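Local coordinates for serine Recombinase (Sulfolobus solfataricus, PDB 3LHF), which probably binds DNA and carries out strand exchange during transposon recombination, as a serine recombinase represented here by its resolvase-type catalytic domain, at residues Y7-S12 / E102-E107. The protein carries 1 engineered substitution. Numbering follows the deposited sequence.
Sequences YARVSS and EEELVE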
loop_
_atom_site.group_PDB
_atom_site.type_symbol
_atom_site.label_atom_id
_atom_site.label_comp_id
_atom_site.label_asym_id
_atom_site.label_seq_id
_atom_site.Cartn_x
_atom_site.Cartn_y
_atom_site.Cartn_z
ATOM N N TYR D 7 7.725 12.522 11.477
ATOM C CA TYR D 7 7.253 12.590 10.105
ATOM C C TYR D 7 5.851 13.107 10.000
ATOM O O TYR D 7 4.953 12.579 10.590
ATOM C CB TYR D 7 7.315 11.243 9.391
ATOM C CG TYR D 7 6.745 11.337 8.001
ATOM C CD1 TYR D 7 5.393 11.224 7.783
ATOM C CD2 TYR D 7 7.550 11.592 6.916
ATOM C CE1 TYR D 7 4.868 11.330 6.553
ATOM C CE2 TYR D 7 7.028 11.700 5.678
ATOM C CZ TYR D 7 5.680 11.562 5.500
ATOM O OH TYR D 7 5.136 11.668 4.265
ATOM N N ALA D 8 5.672 14.146 9.223
ATOM C CA ALA D 8 4.401 14.805 9.132
ATOM C C ALA D 8 3.999 15.078 7.703
ATOM O O ALA D 8 4.827 15.347 6.884
ATOM C CB ALA D 8 4.436 16.057 9.912
ATOM N N ARG D 9 2.713 14.974 7.425
ATOM C CA ARG D 9 2.172 15.224 6.116
ATOM C C ARG D 9 0.775 15.792 6.198
ATOM O O ARG D 9 0.035 15.474 7.086
ATOM C CB ARG D 9 2.138 13.926 5.333
ATOM C CG ARG D 9 1.746 14.088 3.926
ATOM C CD ARG D 9 1.301 12.794 3.351
ATOM N NE ARG D 9 0.372 12.096 4.223
ATOM C CZ ARG D 9 -0.947 12.215 4.190
ATOM N NH1 ARG D 9 -1.534 13.011 3.339
ATOM N NH2 ARG D 9 -1.676 11.531 5.030
ATOM N N VAL D 10 0.426 16.639 5.255
ATOM C CA VAL D 10 -0.939 17.032 5.042
ATOM C C VAL D 10 -1.175 16.956 3.572
ATOM O O VAL D 10 -0.259 17.043 2.796
ATOM C CB VAL D 10 -1.269 18.438 5.515
ATOM C CG1 VAL D 10 -0.976 18.610 6.959
ATOM C CG2 VAL D 10 -0.584 19.456 4.692
ATOM N N SER D 11 -2.425 16.737 3.213
ATOM C CA SER D 11 -2.819 16.521 1.835
ATOM C C SER D 11 -2.658 17.662 0.870
ATOM O O SER D 11 -2.277 17.453 -0.244
ATOM C CB SER D 11 -4.225 15.980 1.776
ATOM O OG SER D 11 -4.163 14.586 1.804
ATOM N N SER D 12 -2.960 18.866 1.312
ATOM C CA SER D 12 -3.122 19.989 0.421
ATOM C C SER D 12 -2.393 21.237 0.891
ATOM O O SER D 12 -2.066 21.369 2.039
ATOM C CB SER D 12 -4.612 20.266 0.238
ATOM O OG SER D 12 -4.874 21.616 -0.013
ATOM N N GLU D 102 -11.912 11.711 9.497
ATOM C CA GLU D 102 -12.890 11.540 8.437
ATOM C C GLU D 102 -12.664 12.232 7.123
ATOM O O GLU D 102 -12.757 11.604 6.101
ATOM C CB GLU D 102 -14.252 11.981 8.936
ATOM C CG GLU D 102 -15.407 11.292 8.269
ATOM C CD GLU D 102 -16.719 11.836 8.727
ATOM O OE1 GLU D 102 -17.516 12.230 7.880
ATOM O OE2 GLU D 102 -16.954 11.887 9.933
ATOM N N GLU D 103 -12.381 13.517 7.117
ATOM C CA GLU D 103 -12.260 14.203 5.847
ATOM C C GLU D 103 -11.127 13.609 5.043
ATOM O O GLU D 103 -11.216 13.474 3.846
ATOM C CB GLU D 103 -12.071 15.698 6.033
ATOM N N GLU D 104 -10.059 13.247 5.717
ATOM C CA GLU D 104 -8.934 12.640 5.065
ATOM C C GLU D 104 -9.254 11.290 4.437
ATOM O O GLU D 104 -8.765 10.975 3.392
ATOM C CB GLU D 104 -7.772 12.536 6.040
ATOM C CG GLU D 104 -6.445 12.300 5.393
ATOM C CD GLU D 104 -5.669 13.554 5.112
ATOM O OE1 GLU D 104 -6.022 14.629 5.594
ATOM O OE2 GLU D 104 -4.689 13.461 4.389
ATOM N N LEU D 105 -10.066 10.485 5.092
ATOM C CA LEU D 105 -10.444 9.200 4.553
ATOM C C LEU D 105 -11.234 9.311 3.273
ATOM O O LEU D 105 -11.002 8.575 2.352
ATOM C CB LEU D 105 -11.246 8.420 5.569
ATOM C CG LEU D 105 -10.895 6.974 5.896
ATOM C CD1 LEU D 105 -12.100 6.220 6.335
ATOM C CD2 LEU D 105 -10.201 6.273 4.797
ATOM N N VAL D 106 -12.172 10.233 3.223
ATOM C CA VAL D 106 -13.015 10.400 2.054
ATOM C C VAL D 106 -12.246 10.801 0.826
ATOM O O VAL D 106 -12.492 10.323 -0.254
ATOM C CB VAL D 106 -14.116 11.430 2.288
ATOM C CG1 VAL D 106 -15.092 11.426 1.137
ATOM C CG2 VAL D 106 -14.826 11.144 3.586
ATOM N N GLU D 107 -11.302 11.691 1.021
ATOM C CA GLU D 107 -10.495 12.187 -0.044
ATOM C C GLU D 107 -9.759 11.033 -0.649
ATOM O O GLU D 107 -9.629 10.922 -1.842
ATOM C CB GLU D 107 -9.496 13.158 0.550
#
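Arg9 and Ser11, in the Tyr-Ala-Arg-Val-Ser-Ser signature of the serine recombinases, both meet Glu104 near the start of helix 102-122. In this family the arginine and the first serine of the signature belong to the active site, so Ser11 is probably the nucleophile. The contact rests on one carboxylate oxygen. Ser11 OG donates a hydrogen bond to Glu104 OE2 at 2.9 Å, reaching it from above the carboxylate plane, 43° out of it. Arg9 NH1 lies 3.4 Å from the same Glu104 OE2, a salt bridge with only a weak hydrogen bond. That oxygen sits at the guanidinium edge, also 3.6 Å from Arg9 NH2, but the guanidinium and carboxylate planes are turned 65° apart, so the two groups do not form a flat paired bridge. Glu104 leaves the helix with CG anti to the backbone N, and the bend at chi2 (93°) then sets its carboxylate across the end of the Arg9 side chain, with OE2 at Ser11 OG.

In the fold, strand 3-10 is an inner strand of the parallel sheet and its C-terminal end leads into Ser11, while helix 102-122 also packs on the second subunit, Leu105 touching Phe116 there. Glu104 OE2 has a further salt bridge to Arg73. Arg9 is held mainly by backbone carbonyls: NE by Arg73 O, NH2 by Asp72 O and NH1 by Gly41 O. With an alanine in place of Glu104, Ser11 OG would probably lose its acceptor on the helix, and Arg9 and Arg73 the carboxylate they share. The buried area is small, 105 Å², and no backbone bond crosses: the nearest CA atoms, of Ser11 and Glu104, are 7.9 Å apart.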